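Local coordinates for amine oxidase (PDB 3PGB), which probably catalyses the oxidative deamination of primary amines to aldehydes, using copper and a topaquinone cofactor, at residues Gly98-Thr103 against Thr265-Ser270; Asp307-Trp310 against Gln315-Pro318; Trp349-Phe354 against Ser730-Asn735. All blocks are in the same frame, centred on the assembly; numbering follows the deposited sequence.

Contact 1: Gly98-Thr103 against Thr265-Ser270. With MAN (alpha-D-mannopyranose), chain B; BMA (beta-D-mannopyranose), chain C; NAG (2-acetamido-2-deoxy-beta-D-glucopyranose), chain D; NAG (2-acetamido-2-deoxy-beta-D-glucopyranose), chain E.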
ATOM      1  N   GLY A  98      10.388  24.497 -41.019  1.00 27.40           N
ATOM      2  CA  GLY A  98       9.057  25.001 -40.697  1.00 27.06           C
ATOM      3  C   GLY A  98       8.116  23.814 -40.635  1.00 26.85           C
ATOM      4  O   GLY A  98       8.439  22.793 -40.016  1.00 26.83           O
ATOM      5  N   GLU A  99       6.970  23.924 -41.304  1.00 26.49           N
ATOM      6  CA  GLU A  99       5.984  22.840 -41.330  1.00 26.24           C
ATOM      7  C   GLU A  99       6.013  21.954 -42.582  1.00 25.80           C
ATOM      8  O   GLU A  99       5.275  20.978 -42.649  1.00 25.66           O
ATOM      9  CB  GLU A  99       4.582  23.420 -41.182  1.00 26.42           C
ATOM     10  CG  GLU A  99       4.364  24.160 -39.887  1.00 26.96           C
ATOM     11  CD  GLU A  99       2.906  24.469 -39.641  1.00 27.55           C
ATOM     12  OE1 GLU A  99       2.494  24.424 -38.466  1.00 28.28           O
ATOM     13  OE2 GLU A  99       2.175  24.745 -40.616  1.00 28.26           O
ATOM     14  N   TRP A 100       6.849  22.273 -43.566  1.00 25.41           N
ATOM     15  CA  TRP A 100       6.816  21.552 -44.847  1.00 25.07           C
ATOM     16  C   TRP A 100       8.170  20.959 -45.235  1.00 24.94           C
ATOM     17  O   TRP A 100       8.491  20.830 -46.418  1.00 24.91           O
ATOM     18  CB  TRP A 100       6.277  22.475 -45.949  1.00 24.91           C
ATOM     19  CG  TRP A 100       4.796  22.724 -45.826  1.00 24.39           C
ATOM     20  CD1 TRP A 100       4.182  23.650 -45.037  1.00 24.25           C
ATOM     21  CD2 TRP A 100       3.751  22.025 -46.512  1.00 23.71           C
ATOM     22  NE1 TRP A 100       2.818  23.573 -45.190  1.00 24.17           N
ATOM     23  CE2 TRP A 100       2.528  22.584 -46.091  1.00 23.78           C
ATOM     24  CE3 TRP A 100       3.732  20.982 -47.444  1.00 23.79           C
ATOM     25  CZ2 TRP A 100       1.297  22.133 -46.567  1.00 24.24           C
ATOM     26  CZ3 TRP A 100       2.506  20.534 -47.918  1.00 23.84           C
ATOM     27  CH2 TRP A 100       1.308  21.110 -47.481  1.00 24.33           C
ATOM     28  N   ASP A 101       8.944  20.580 -44.224  1.00 24.78           N
ATOM     29  CA  ASP A 101      10.290  20.059 -44.410  1.00 24.73           C
ATOM     30  C   ASP A 101      10.360  18.633 -43.879  1.00 24.38           C
ATOM     31  O   ASP A 101       9.374  18.106 -43.365  1.00 24.66           O
ATOM     32  CB  ASP A 101      11.290  20.954 -43.674  1.00 24.92           C
ATOM     33  CG  ASP A 101      11.321  22.381 -44.223  1.00 25.82           C
ATOM     34  OD1 ASP A 101      11.625  22.558 -45.418  1.00 27.19           O
ATOM     35  OD2 ASP A 101      11.050  23.335 -43.462  1.00 27.46           O
ATOM     36  N   ASN A 102      11.519  18.002 -44.023  1.00 23.99           N
ATOM     37  CA  ASN A 102      11.777  16.701 -43.406  1.00 23.69           C
ATOM     38  C   ASN A 102      12.783  16.881 -42.273  1.00 23.36           C
ATOM     39  O   ASN A 102      13.899  17.366 -42.495  1.00 23.31           O
ATOM     40  CB  ASN A 102      12.324  15.709 -44.430  1.00 23.72           C
ATOM     41  CG  ASN A 102      11.405  15.529 -45.621  1.00 24.10           C
ATOM     42  OD1 ASN A 102      10.182  15.518 -45.484  1.00 24.72           O
ATOM     43  ND2 ASN A 102      11.994  15.382 -46.799  1.00 24.60           N
ATOM     44  N   THR A 103      12.393  16.499 -41.061  1.00 22.80           N
ATOM     45  CA  THR A 103      13.243  16.720 -39.900  1.00 22.36           C
ATOM     46  C   THR A 103      13.478  15.433 -39.120  1.00 21.94           C
ATOM     47  O   THR A 103      12.768  14.440 -39.305  1.00 21.72           O
ATOM     48  CB  THR A 103      12.644  17.798 -38.977  1.00 22.33           C
ATOM     49  OG1 THR A 103      11.396  17.336 -38.446  1.00 22.35           O
ATOM     50  N   THR A 265      -9.287  17.793 -42.146  1.00 22.93           N
ATOM     51  CA  THR A 265      -8.732  16.777 -43.033  1.00 23.03           C
ATOM     52  C   THR A 265      -7.937  17.445 -44.150  1.00 23.47           C
ATOM     53  O   THR A 265      -8.407  18.400 -44.781  1.00 23.38           O
ATOM     54  CB  THR A 265      -9.834  15.891 -43.654  1.00 23.03           C
ATOM     55  OG1 THR A 265     -10.786  15.523 -42.647  1.00 22.90           O
ATOM     56  CG2 THR A 265      -9.232  14.629 -44.266  1.00 22.37           C
ATOM     57  N   GLY A 266      -6.725  16.943 -44.378  1.00 23.83           N
ATOM     58  CA  GLY A 266      -5.822  17.514 -45.371  1.00 23.96           C
ATOM     59  C   GLY A 266      -5.058  18.697 -44.822  1.00 24.22           C
ATOM     60  O   GLY A 266      -5.305  19.140 -43.697  1.00 24.22           O
ATOM     61  N   ARG A 267      -4.130  19.209 -45.629  1.00 24.60           N
ATOM     62  CA  ARG A 267      -3.257  20.320 -45.238  1.00 24.88           C
ATOM     63  C   ARG A 267      -3.595  21.641 -45.940  1.00 25.35           C
ATOM     64  O   ARG A 267      -2.786  22.572 -45.923  1.00 25.48           O
ATOM     65  CB  ARG A 267      -1.800  19.973 -45.541  1.00 24.87           C
ATOM     66  CG  ARG A 267      -1.330  18.629 -45.015  1.00 24.21           C
ATOM     67  CD  ARG A 267       0.178  18.508 -45.141  1.00 23.58           C
ATOM     68  NE  ARG A 267       0.865  19.471 -44.284  1.00 23.82           N
ATOM     69  CZ  ARG A 267       2.186  19.598 -44.177  1.00 23.24           C
ATOM     70  NH1 ARG A 267       3.009  18.824 -44.870  1.00 22.91           N
ATOM     71  NH2 ARG A 267       2.687  20.513 -43.359  1.00 23.98           N
ATOM     72  N   ASP A 268      -4.776  21.717 -46.557  1.00 25.88           N
ATOM     73  CA  ASP A 268      -5.263  22.948 -47.189  1.00 26.17           C
ATOM     74  C   ASP A 268      -6.351  23.541 -46.296  1.00 26.22           C
ATOM     75  O   ASP A 268      -7.438  22.969 -46.194  1.00 26.30           O
ATOM     76  CB  ASP A 268      -5.822  22.647 -48.585  1.00 26.30           C
ATOM     77  CG  ASP A 268      -6.102  23.911 -49.404  1.00 27.21           C
ATOM     78  OD1 ASP A 268      -6.566  23.776 -50.556  1.00 27.86           O
ATOM     79  OD2 ASP A 268      -5.862  25.036 -48.910  1.00 28.29           O
ATOM     80  N   PRO A 269      -6.067  24.678 -45.631  1.00 26.45           N
ATOM     81  CA  PRO A 269      -7.073  25.255 -44.722  1.00 26.51           C
ATOM     82  C   PRO A 269      -8.352  25.769 -45.395  1.00 26.64           C
ATOM     83  O   PRO A 269      -9.350  25.976 -44.708  1.00 26.57           O
ATOM     84  CB  PRO A 269      -6.327  26.421 -44.044  1.00 26.42           C
ATOM     85  CG  PRO A 269      -4.882  26.182 -44.303  1.00 26.47           C
ATOM     86  CD  PRO A 269      -4.801  25.436 -45.597  1.00 26.53           C
ATOM     87  N   SER A 270      -8.326  25.976 -46.711  1.00 26.79           N
ATOM     88  CA  SER A 270      -9.525  26.414 -47.439  1.00 27.01           C
ATOM     89  C   SER A 270     -10.526  25.264 -47.633  1.00 26.83           C
ATOM     90  O   SER A 270     -11.667  25.502 -48.019  1.00 26.90           O
ATOM     91  CB  SER A 270      -9.157  27.066 -48.790  1.00 27.05           C
ATOM     92  OG  SER A 270      -8.916  26.099 -49.802  1.00 27.22           O
TER
HETATM   93  C1  MAN B   4       0.148  25.207 -50.554  1.00 35.53           C
HETATM   94  C2  MAN B   4      -0.938  25.484 -49.524  1.00 35.45           C
HETATM   95  C3  MAN B   4      -1.136  24.232 -48.668  1.00 35.31           C
HETATM   96  C4  MAN B   4      -1.460  23.050 -49.568  1.00 34.94           C
HETATM   97  C5  MAN B   4      -0.347  22.855 -50.592  1.00 34.66           C
HETATM   98  C6  MAN B   4      -0.715  21.719 -51.541  1.00 34.35           C
HETATM   99  O2  MAN B   4      -2.126  25.877 -50.174  1.00 35.15           O
HETATM  100  O3  MAN B   4      -2.145  24.415 -47.698  1.00 34.94           O
HETATM  101  O4  MAN B   4      -1.594  21.891 -48.784  1.00 35.19           O
HETATM  102  O5  MAN B   4      -0.151  24.051 -51.324  1.00 35.22           O
HETATM  103  O6  MAN B   4       0.244  21.575 -52.562  1.00 34.12           O
HETATM  104  C1  BMA C   3       4.843  24.017 -50.357  1.00 36.25           C
HETATM  105  C2  BMA C   3       3.459  24.095 -49.733  1.00 36.44           C
HETATM  106  C3  BMA C   3       2.521  24.944 -50.577  1.00 36.88           C
HETATM  107  C4  BMA C   3       3.173  26.287 -50.910  1.00 37.63           C
HETATM  108  C5  BMA C   3       4.541  26.027 -51.549  1.00 38.13           C
HETATM  109  C6  BMA C   3       5.264  27.298 -52.007  1.00 38.77           C
HETATM  110  O2  BMA C   3       3.564  24.662 -48.444  1.00 36.14           O
HETATM  111  O3  BMA C   3       1.365  25.123 -49.795  1.00 36.18           O
HETATM  112  O4  BMA C   3       2.356  27.033 -51.786  1.00 37.43           O
HETATM  113  O5  BMA C   3       5.331  25.319 -50.610  1.00 37.12           O
HETATM  114  O6  BMA C   3       5.842  27.988 -50.918  1.00 39.54           O
HETATM  115  C1  NAG D   2       9.507  21.794 -50.019  1.00 33.85           C
HETATM  116  C2  NAG D   2       9.356  23.306 -50.087  1.00 34.53           C
HETATM  117  C3  NAG D   2       8.051  23.730 -49.441  1.00 34.59           C
HETATM  118  C4  NAG D   2       6.914  22.952 -50.089  1.00 34.88           C
HETATM  119  C5  NAG D   2       7.182  21.451 -50.018  1.00 34.23           C
HETATM  120  C6  NAG D   2       6.082  20.637 -50.696  1.00 34.23           C
HETATM  121  C7  NAG D   2      11.550  24.387 -50.158  1.00 36.44           C
HETATM  122  C8  NAG D   2      12.641  25.058 -49.369  1.00 36.05           C
HETATM  123  N2  NAG D   2      10.486  23.972 -49.461  1.00 35.39           N
HETATM  124  O3  NAG D   2       7.860  25.111 -49.638  1.00 34.24           O
HETATM  125  O4  NAG D   2       5.694  23.284 -49.460  1.00 35.59           O
HETATM  126  O5  NAG D   2       8.413  21.182 -50.658  1.00 34.13           O
HETATM  127  O6  NAG D   2       6.286  19.260 -50.458  1.00 33.85           O
HETATM  128  O7  NAG D   2      11.666  24.242 -51.381  1.00 36.74           O
HETATM  129  C1  NAG E   1      13.379  18.269 -50.113  1.00 31.12           C
HETATM  130  C2  NAG E   1      12.297  18.114 -51.175  1.00 32.90           C
HETATM  131  C3  NAG E   1      11.669  19.447 -51.545  1.00 33.12           C
HETATM  132  C4  NAG E   1      11.207  20.158 -50.281  1.00 32.80           C
HETATM  133  C5  NAG E   1      12.363  20.264 -49.287  1.00 32.09           C
HETATM  134  C6  NAG E   1      11.894  20.900 -47.982  1.00 31.38           C
HETATM  135  C7  NAG E   1      12.352  16.409 -52.922  1.00 35.12           C
HETATM  136  C8  NAG E   1      13.092  15.886 -54.117  1.00 35.49           C
HETATM  137  N2  NAG E   1      12.880  17.485 -52.343  1.00 33.81           N
HETATM  138  O3  NAG E   1      10.569  19.214 -52.396  1.00 33.75           O
HETATM  139  O4  NAG E   1      10.758  21.447 -50.634  1.00 33.43           O
HETATM  140  O5  NAG E   1      12.883  18.983 -49.003  1.00 31.16           O
HETATM  141  O6  NAG E   1      12.866  20.769 -46.976  1.00 30.98           O
HETATM  142  O7  NAG E   1      11.320  15.853 -52.543  1.00 36.11           O

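Contact 2: Asp307-Trp310 against Gln315-Pro318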
ATOM      1  N   ASP A 307      -7.866  32.701 -12.620  1.00 19.90           N
ATOM      2  CA  ASP A 307      -6.740  32.304 -11.789  1.00 19.94           C
ATOM      3  C   ASP A 307      -6.685  33.104 -10.492  1.00 19.89           C
ATOM      4  O   ASP A 307      -7.088  34.266 -10.440  1.00 19.89           O
ATOM      5  CB  ASP A 307      -5.414  32.456 -12.555  1.00 20.04           C
ATOM      6  CG  ASP A 307      -4.298  31.582 -11.982  1.00 20.32           C
ATOM      7  OD1 ASP A 307      -4.602  30.480 -11.482  1.00 20.31           O
ATOM      8  OD2 ASP A 307      -3.113  31.982 -12.045  1.00 20.68           O
ATOM      9  N   GLY A 308      -6.177  32.454  -9.452  1.00 20.00           N
ATOM     10  CA  GLY A 308      -6.058  33.045  -8.125  1.00 19.94           C
ATOM     11  C   GLY A 308      -5.322  32.091  -7.210  1.00 20.02           C
ATOM     12  O   GLY A 308      -4.998  30.965  -7.608  1.00 20.39           O
ATOM     13  N   ALA A 309      -5.056  32.533  -5.984  1.00 19.83           N
ATOM     14  CA  ALA A 309      -4.299  31.736  -5.001  1.00 19.63           C
ATOM     15  C   ALA A 309      -4.776  30.281  -4.904  1.00 19.32           C
ATOM     16  O   ALA A 309      -3.964  29.366  -4.734  1.00 19.25           O
ATOM     17  CB  ALA A 309      -4.360  32.398  -3.625  1.00 19.57           C
ATOM     18  N   TRP A 310      -6.092  30.089  -5.017  1.00 19.03           N
ATOM     19  CA  TRP A 310      -6.721  28.764  -4.992  1.00 18.63           C
ATOM     20  C   TRP A 310      -6.103  27.769  -5.976  1.00 18.31           C
ATOM     21  O   TRP A 310      -6.073  26.570  -5.698  1.00 18.11           O
ATOM     22  CB  TRP A 310      -8.227  28.886  -5.272  1.00 18.53           C
ATOM     23  CG  TRP A 310      -8.570  29.300  -6.688  1.00 18.59           C
ATOM     24  CD1 TRP A 310      -8.689  30.573  -7.168  1.00 18.98           C
ATOM     25  CD2 TRP A 310      -8.843  28.430  -7.798  1.00 18.81           C
ATOM     26  NE1 TRP A 310      -9.023  30.553  -8.507  1.00 18.58           N
ATOM     27  CE2 TRP A 310      -9.123  29.250  -8.916  1.00 18.66           C
ATOM     28  CE3 TRP A 310      -8.886  27.041  -7.952  1.00 18.49           C
ATOM     29  CZ2 TRP A 310      -9.432  28.724 -10.167  1.00 18.57           C
ATOM     30  CZ3 TRP A 310      -9.197  26.520  -9.201  1.00 18.42           C
ATOM     31  CH2 TRP A 310      -9.465  27.363 -10.290  1.00 18.55           C
ATOM     32  N   GLN A 315       2.474  28.358  -0.307  1.00 20.12           N
ATOM     33  CA  GLN A 315       1.908  28.158   1.024  1.00 19.85           C
ATOM     34  C   GLN A 315       0.654  29.013   1.200  1.00 19.69           C
ATOM     35  O   GLN A 315       0.636  30.174   0.809  1.00 19.92           O
ATOM     36  CB  GLN A 315       2.936  28.512   2.101  1.00 19.80           C
ATOM     37  CG  GLN A 315       2.526  28.139   3.529  1.00 19.50           C
ATOM     38  CD  GLN A 315       1.497  29.081   4.128  1.00 19.05           C
ATOM     39  OE1 GLN A 315       1.442  30.262   3.786  1.00 18.59           O
ATOM     40  NE2 GLN A 315       0.674  28.558   5.027  1.00 18.88           N
ATOM     41  N   ARG A 316      -0.390  28.445   1.794  1.00 19.55           N
ATOM     42  CA  ARG A 316      -1.609  29.203   2.061  1.00 19.45           C
ATOM     43  C   ARG A 316      -2.417  28.663   3.234  1.00 19.16           C
ATOM     44  O   ARG A 316      -2.597  27.455   3.367  1.00 19.06           O
ATOM     45  CB  ARG A 316      -2.498  29.222   0.823  1.00 19.58           C
ATOM     46  CG  ARG A 316      -3.688  30.149   0.956  1.00 19.90           C
ATOM     47  CD  ARG A 316      -4.288  30.471  -0.385  1.00 20.46           C
ATOM     48  NE  ARG A 316      -5.298  29.490  -0.760  1.00 20.60           N
ATOM     49  CZ  ARG A 316      -6.584  29.753  -0.986  1.00 19.50           C
ATOM     50  NH1 ARG A 316      -7.062  30.989  -0.897  1.00 18.50           N
ATOM     51  NH2 ARG A 316      -7.397  28.757  -1.323  1.00 19.88           N
ATOM     52  N   GLY A 317      -2.929  29.578   4.056  1.00 18.97           N
ATOM     53  CA  GLY A 317      -3.760  29.232   5.199  1.00 18.80           C
ATOM     54  C   GLY A 317      -2.992  29.283   6.505  1.00 18.88           C
ATOM     55  O   GLY A 317      -1.836  29.718   6.544  1.00 18.51           O
ATOM     56  N   PRO A 318      -3.631  28.834   7.594  1.00 19.14           N
ATOM     57  CA  PRO A 318      -3.007  28.921   8.915  1.00 19.19           C
ATOM     58  C   PRO A 318      -1.844  27.941   9.070  1.00 19.19           C
ATOM     59  O   PRO A 318      -2.019  26.738   8.864  1.00 19.34           O
ATOM     60  CB  PRO A 318      -4.150  28.565   9.868  1.00 19.15           C
ATOM     61  CG  PRO A 318      -5.060  27.690   9.057  1.00 19.51           C
ATOM     62  CD  PRO A 318      -4.953  28.177   7.637  1.00 19.25           C
TER

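Contact 3: Trp349-Phe354 against Ser730-Asn735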
ATOM      1  N   TRP A 349      23.580  -3.388  -4.900  1.00 13.04           N
ATOM      2  CA  TRP A 349      23.200  -3.135  -3.517  1.00 12.87           C
ATOM      3  C   TRP A 349      22.969  -4.479  -2.827  1.00 12.84           C
ATOM      4  O   TRP A 349      22.063  -5.224  -3.190  1.00 12.26           O
ATOM      5  CB  TRP A 349      21.941  -2.257  -3.450  1.00 12.88           C
ATOM      6  CG  TRP A 349      21.343  -2.124  -2.062  1.00 12.60           C
ATOM      7  CD1 TRP A 349      21.770  -1.306  -1.063  1.00 12.66           C
ATOM      8  CD2 TRP A 349      20.214  -2.837  -1.539  1.00 12.45           C
ATOM      9  NE1 TRP A 349      20.979  -1.463   0.053  1.00 12.76           N
ATOM     10  CE2 TRP A 349      20.016  -2.397  -0.217  1.00 12.24           C
ATOM     11  CE3 TRP A 349      19.349  -3.804  -2.064  1.00 12.52           C
ATOM     12  CZ2 TRP A 349      18.995  -2.892   0.591  1.00 12.91           C
ATOM     13  CZ3 TRP A 349      18.333  -4.296  -1.260  1.00 12.77           C
ATOM     14  CH2 TRP A 349      18.162  -3.836   0.053  1.00 12.79           C
ATOM     15  N   MET A 350      23.813  -4.787  -1.844  1.00 13.31           N
ATOM     16  CA  MET A 350      23.692  -6.016  -1.068  1.00 13.39           C
ATOM     17  C   MET A 350      23.683  -7.212  -2.032  1.00 13.17           C
ATOM     18  O   MET A 350      24.656  -7.419  -2.756  1.00 13.38           O
ATOM     19  CB  MET A 350      22.434  -5.949  -0.187  1.00 13.67           C
ATOM     20  CG  MET A 350      22.373  -4.711   0.698  1.00 14.04           C
ATOM     21  SD  MET A 350      23.561  -4.795   2.048  1.00 15.90           S
ATOM     22  CE  MET A 350      23.812  -3.050   2.386  1.00 16.02           C
ATOM     23  N   ASP A 351      22.587  -7.969  -2.072  1.00 12.90           N
ATOM     24  CA  ASP A 351      22.465  -9.129  -2.956  1.00 12.69           C
ATOM     25  C   ASP A 351      21.923  -8.812  -4.352  1.00 12.27           C
ATOM     26  O   ASP A 351      21.804  -9.721  -5.173  1.00 12.20           O
ATOM     27  CB  ASP A 351      21.551 -10.170  -2.310  1.00 13.01           C
ATOM     28  CG  ASP A 351      22.141 -10.773  -1.053  1.00 13.21           C
ATOM     29  OD1 ASP A 351      21.442 -11.564  -0.402  1.00 14.25           O
ATOM     30  OD2 ASP A 351      23.301 -10.474  -0.721  1.00 14.79           O
ATOM     31  N   PHE A 352      21.601  -7.545  -4.617  1.00 11.80           N
ATOM     32  CA  PHE A 352      20.979  -7.130  -5.878  1.00 11.51           C
ATOM     33  C   PHE A 352      21.967  -6.436  -6.805  1.00 11.31           C
ATOM     34  O   PHE A 352      22.913  -5.785  -6.355  1.00 11.03           O
ATOM     35  CB  PHE A 352      19.833  -6.147  -5.615  1.00 11.72           C
ATOM     36  CG  PHE A 352      18.573  -6.786  -5.112  1.00 11.62           C
ATOM     37  CD1 PHE A 352      17.651  -7.323  -5.999  1.00 11.85           C
ATOM     38  CD2 PHE A 352      18.295  -6.829  -3.759  1.00 11.65           C
ATOM     39  CE1 PHE A 352      16.480  -7.905  -5.543  1.00 11.44           C
ATOM     40  CE2 PHE A 352      17.128  -7.408  -3.300  1.00 11.78           C
ATOM     41  CZ  PHE A 352      16.219  -7.947  -4.197  1.00 11.66           C
ATOM     42  N   SER A 353      21.726  -6.560  -8.105  1.00 11.20           N
ATOM     43  CA  SER A 353      22.449  -5.775  -9.106  1.00 11.13           C
ATOM     44  C   SER A 353      21.559  -5.560 -10.313  1.00 11.12           C
ATOM     45  O   SER A 353      20.654  -6.363 -10.565  1.00 11.32           O
ATOM     46  CB  SER A 353      23.748  -6.469  -9.532  1.00 11.13           C
ATOM     47  OG  SER A 353      23.487  -7.663 -10.250  1.00 10.82           O
ATOM     48  N   PHE A 354      21.812  -4.483 -11.055  1.00 10.94           N
ATOM     49  CA  PHE A 354      21.061  -4.208 -12.274  1.00 10.91           C
ATOM     50  C   PHE A 354      21.725  -3.119 -13.103  1.00 11.09           C
ATOM     51  O   PHE A 354      22.565  -2.372 -12.596  1.00 11.12           O
ATOM     52  CB  PHE A 354      19.623  -3.798 -11.940  1.00 10.94           C
ATOM     53  CG  PHE A 354      19.519  -2.580 -11.063  1.00 10.75           C
ATOM     54  CD1 PHE A 354      19.438  -2.706  -9.693  1.00 10.63           C
ATOM     55  CD2 PHE A 354      19.502  -1.308 -11.619  1.00 11.19           C
ATOM     56  CE1 PHE A 354      19.340  -1.587  -8.883  1.00 11.62           C
ATOM     57  CE2 PHE A 354      19.408  -0.179 -10.815  1.00 11.82           C
ATOM     58  CZ  PHE A 354      19.321  -0.320  -9.444  1.00 11.84           C
ATOM     59  N   SER A 730      16.390 -12.148   4.639  1.00 15.73           N
ATOM     60  CA  SER A 730      16.599 -10.963   5.478  1.00 15.97           C
ATOM     61  C   SER A 730      17.393 -11.297   6.743  1.00 16.20           C
ATOM     62  O   SER A 730      18.061 -10.426   7.301  1.00 16.39           O
ATOM     63  CB  SER A 730      15.262 -10.313   5.862  1.00 15.94           C
ATOM     64  OG  SER A 730      14.764 -10.834   7.088  1.00 16.41           O
ATOM     65  N   ARG A 731      17.328 -12.554   7.185  1.00 16.35           N
ATOM     66  CA  ARG A 731      18.047 -12.992   8.383  1.00 16.48           C
ATOM     67  C   ARG A 731      19.570 -12.966   8.214  1.00 16.65           C
ATOM     68  O   ARG A 731      20.300 -13.177   9.172  1.00 16.78           O
ATOM     69  CB  ARG A 731      17.587 -14.398   8.804  1.00 16.38           C
ATOM     70  N   GLU A 732      20.061 -12.711   7.008  1.00 16.88           N
ATOM     71  CA  GLU A 732      21.498 -12.648   6.795  1.00 17.09           C
ATOM     72  C   GLU A 732      22.070 -11.275   7.127  1.00 16.83           C
ATOM     73  O   GLU A 732      23.287 -11.106   7.169  1.00 16.91           O
ATOM     74  CB  GLU A 732      21.849 -13.076   5.368  1.00 17.51           C
ATOM     75  CG  GLU A 732      21.603 -12.034   4.293  1.00 18.72           C
ATOM     76  CD  GLU A 732      21.634 -12.622   2.883  1.00 20.42           C
ATOM     77  OE1 GLU A 732      21.355 -13.833   2.706  1.00 21.22           O
ATOM     78  OE2 GLU A 732      21.939 -11.859   1.948  1.00 21.25           O
ATOM     79  N   THR A 733      21.202 -10.305   7.399  1.00 16.63           N
ATOM     80  CA  THR A 733      21.656  -8.974   7.803  1.00 16.27           C
ATOM     81  C   THR A 733      22.213  -8.949   9.237  1.00 16.25           C
ATOM     82  O   THR A 733      21.712  -9.642  10.134  1.00 15.55           O
ATOM     83  CB  THR A 733      20.534  -7.919   7.670  1.00 16.26           C
ATOM     84  OG1 THR A 733      21.099  -6.608   7.780  1.00 16.71           O
ATOM     85  CG2 THR A 733      19.459  -8.109   8.733  1.00 15.60           C
ATOM     86  N   VAL A 734      23.263  -8.146   9.426  1.00 16.28           N
ATOM     87  CA  VAL A 734      23.802  -7.847  10.755  1.00 16.29           C
ATOM     88  C   VAL A 734      22.941  -6.814  11.497  1.00 16.45           C
ATOM     89  O   VAL A 734      22.987  -6.723  12.727  1.00 16.59           O
ATOM     90  CB  VAL A 734      25.276  -7.331  10.689  1.00 16.38           C
ATOM     91  CG1 VAL A 734      26.213  -8.413  10.129  1.00 15.83           C
ATOM     92  CG2 VAL A 734      25.382  -6.047   9.874  1.00 15.92           C
ATOM     93  N   ASN A 735      22.138  -6.052  10.760  1.00 16.53           N
ATOM     94  CA  ASN A 735      21.375  -4.950  11.352  1.00 16.69           C
ATOM     95  C   ASN A 735      20.079  -5.420  12.023  1.00 17.08           C
ATOM     96  O   ASN A 735      18.980  -4.969  11.707  1.00 16.79           O
ATOM     97  CB  ASN A 735      21.137  -3.868  10.304  1.00 16.43           C
ATOM     98  CG  ASN A 735      22.440  -3.285   9.791  1.00 15.86           C
ATOM     99  OD1 ASN A 735      22.925  -3.668   8.729  1.00 15.10           O
ATOM    100  ND2 ASN A 735      23.040  -2.395  10.573  1.00 14.14           N
TER

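Contact 1: Gly98-Thr103 against Thr265-Ser270
Trp100 and Arg267 lie on backbones that stay well apart, their CA atoms 10.2 Å from each other. Residues 98-103 run as a loop into strand 102-110, while 265-270 lie in the loop between strands 255-263 and 273-279. The guanidinium of Arg267 lies flat on the indole, planes only 3° apart, and CZ stands 3.5 Å from the centroid of the six-membered ring of Trp100, a cation-pi stack over the face. A bend at chi3 (65°) turns the group against the ring. In its own plane, Arg267 NH2 gives a nearly straight hydrogen bond to Glu99 O (2.7 Å, 163°), reaching that carbonyl from above its plane. A salt bridge from NH2 to Asp183 and bonds from NH1 to the carbonyls of Arg139 and Thr141 further fix the rotation. On the opposite face of the indole sits BMA O2, 3.3 Å from Trp100 CD2, and the sugar chain continues to MAN O3, which bonds Arg267 O (2.6 Å). At the other end, NAG (chain E) O6 bonds Asp101 OD1 (2.7 Å). The tryptophan is thus sandwiched between arginine and a protein-linked glycan laid across two small alpha/beta domains, consistent with N2 and N3 of copper amine oxidases.

Contact 2: Asp307-Trp310 against Gln315-Pro318
Arg316 sends its side chain out toward Ala309 and Trp310 by keeping CG opposite the backbone N (chi1 -172°) and CD extended, then bending at chi3 (89°) so that the guanidinium turns its face to the opposing backbone. The aliphatic part touches first: Arg316 CD rests 3.8 Å from Ala309 CB, which points toward it from the start of a short 3-10 turn. Beyond the bend, the flat group covers the peptide between Ala309 and Trp310, with Trp310 N 4.0 Å above the guanidinium plane and over its centre. NH2 of Arg316 reaches furthest along, 3.7 Å from Trp310 CA and close to CB as well. This is van der Waals packing of a charged plane on a peptide. The indole of Trp310 leads off in another direction, where its NE1 bonds Val306 O and its ring stacks on His524. Behind the arginine, Gln315 NE2 bonds Gly317 O (3.2 Å, 161°), coming from above the carbonyl plane and drawing the chain into a compact bend. That same NE2 also bonds Glu732 O of the second subunit, while the backbone of Arg316 makes further bonds to that chain. Here a surface loop between helix 287-294 and strand 329-331 folds back on itself over four intervening residues, next to the place where it joins the subunit interface of the copper amine oxidase dimer.

Contact 3: Trp349-Phe354 against Ser730-Asn735
Ser730 to Glu732 form the end of a 3-10 turn that brings the Glu732 side chain up to Asp351. Ser730 O accepts from Thr733 N (3.1 Å), which closes this turn. Glu732 then points toward the opposing segment: its CG lies between the backbone N and the carbonyl carbon (chi1 78°), and the extended remainder carries the carboxylate to meet that of Asp351 from the opposite direction, the two planes 63° apart. Asp351 OD1 and Glu732 OE2 are modelled 2.4 Å apart, a very short distance of doubtful accuracy at this resolution. Lys372 NZ probably offsets the charge of the two acids, making salt bridges to both Asp351 OD1 and Glu732 OE1. Pro320 of the second subunit packs on both acids. Next, Thr733 OG1 accepts from Asn735 N (3.2 Å), an ST turn, and also bonds Asp323 of the second subunit. Val734 N binds the same Asp323 oxygen, so that one carboxylate of the neighbouring chain grips two successive residues. Asn735 finally leads into strand 736-742, its backbone bonded to Lys469. Across the contact, Asp351 occupies the third position of a type II' turn from Trp349 to Phe352, closed by Phe352 N to Trp349 O at 2.8 Å and by the reverse bond from Trp349 N. This is the tight two-residue beta-hairpin between strands 346-349 and 352-359 of the enzyme domain, its tip set against a loop at the dimer interface.

In the fold
From the N terminus, contact 1 comes first: it closes a loop of 161 residues and joins the start of strand 102-110 to the 265-270 loop of the next small sheet. Contact 2 follows as a local fold-back with four residues between its segments, in the connection leading to strand 329-331. Contact 3 closes the longest loop, 375 residues, tying an early hairpin of the enzyme domain to the run before strand 736-742. The three are in series, neither nesting nor crossing. Contacts 1 and 3 lie on opposite sides of the chain's centre, their centres about 57 Å apart. Contacts 2 and 3 both touch the second subunit, where 315-318 of one chain meets 730-735 of the other.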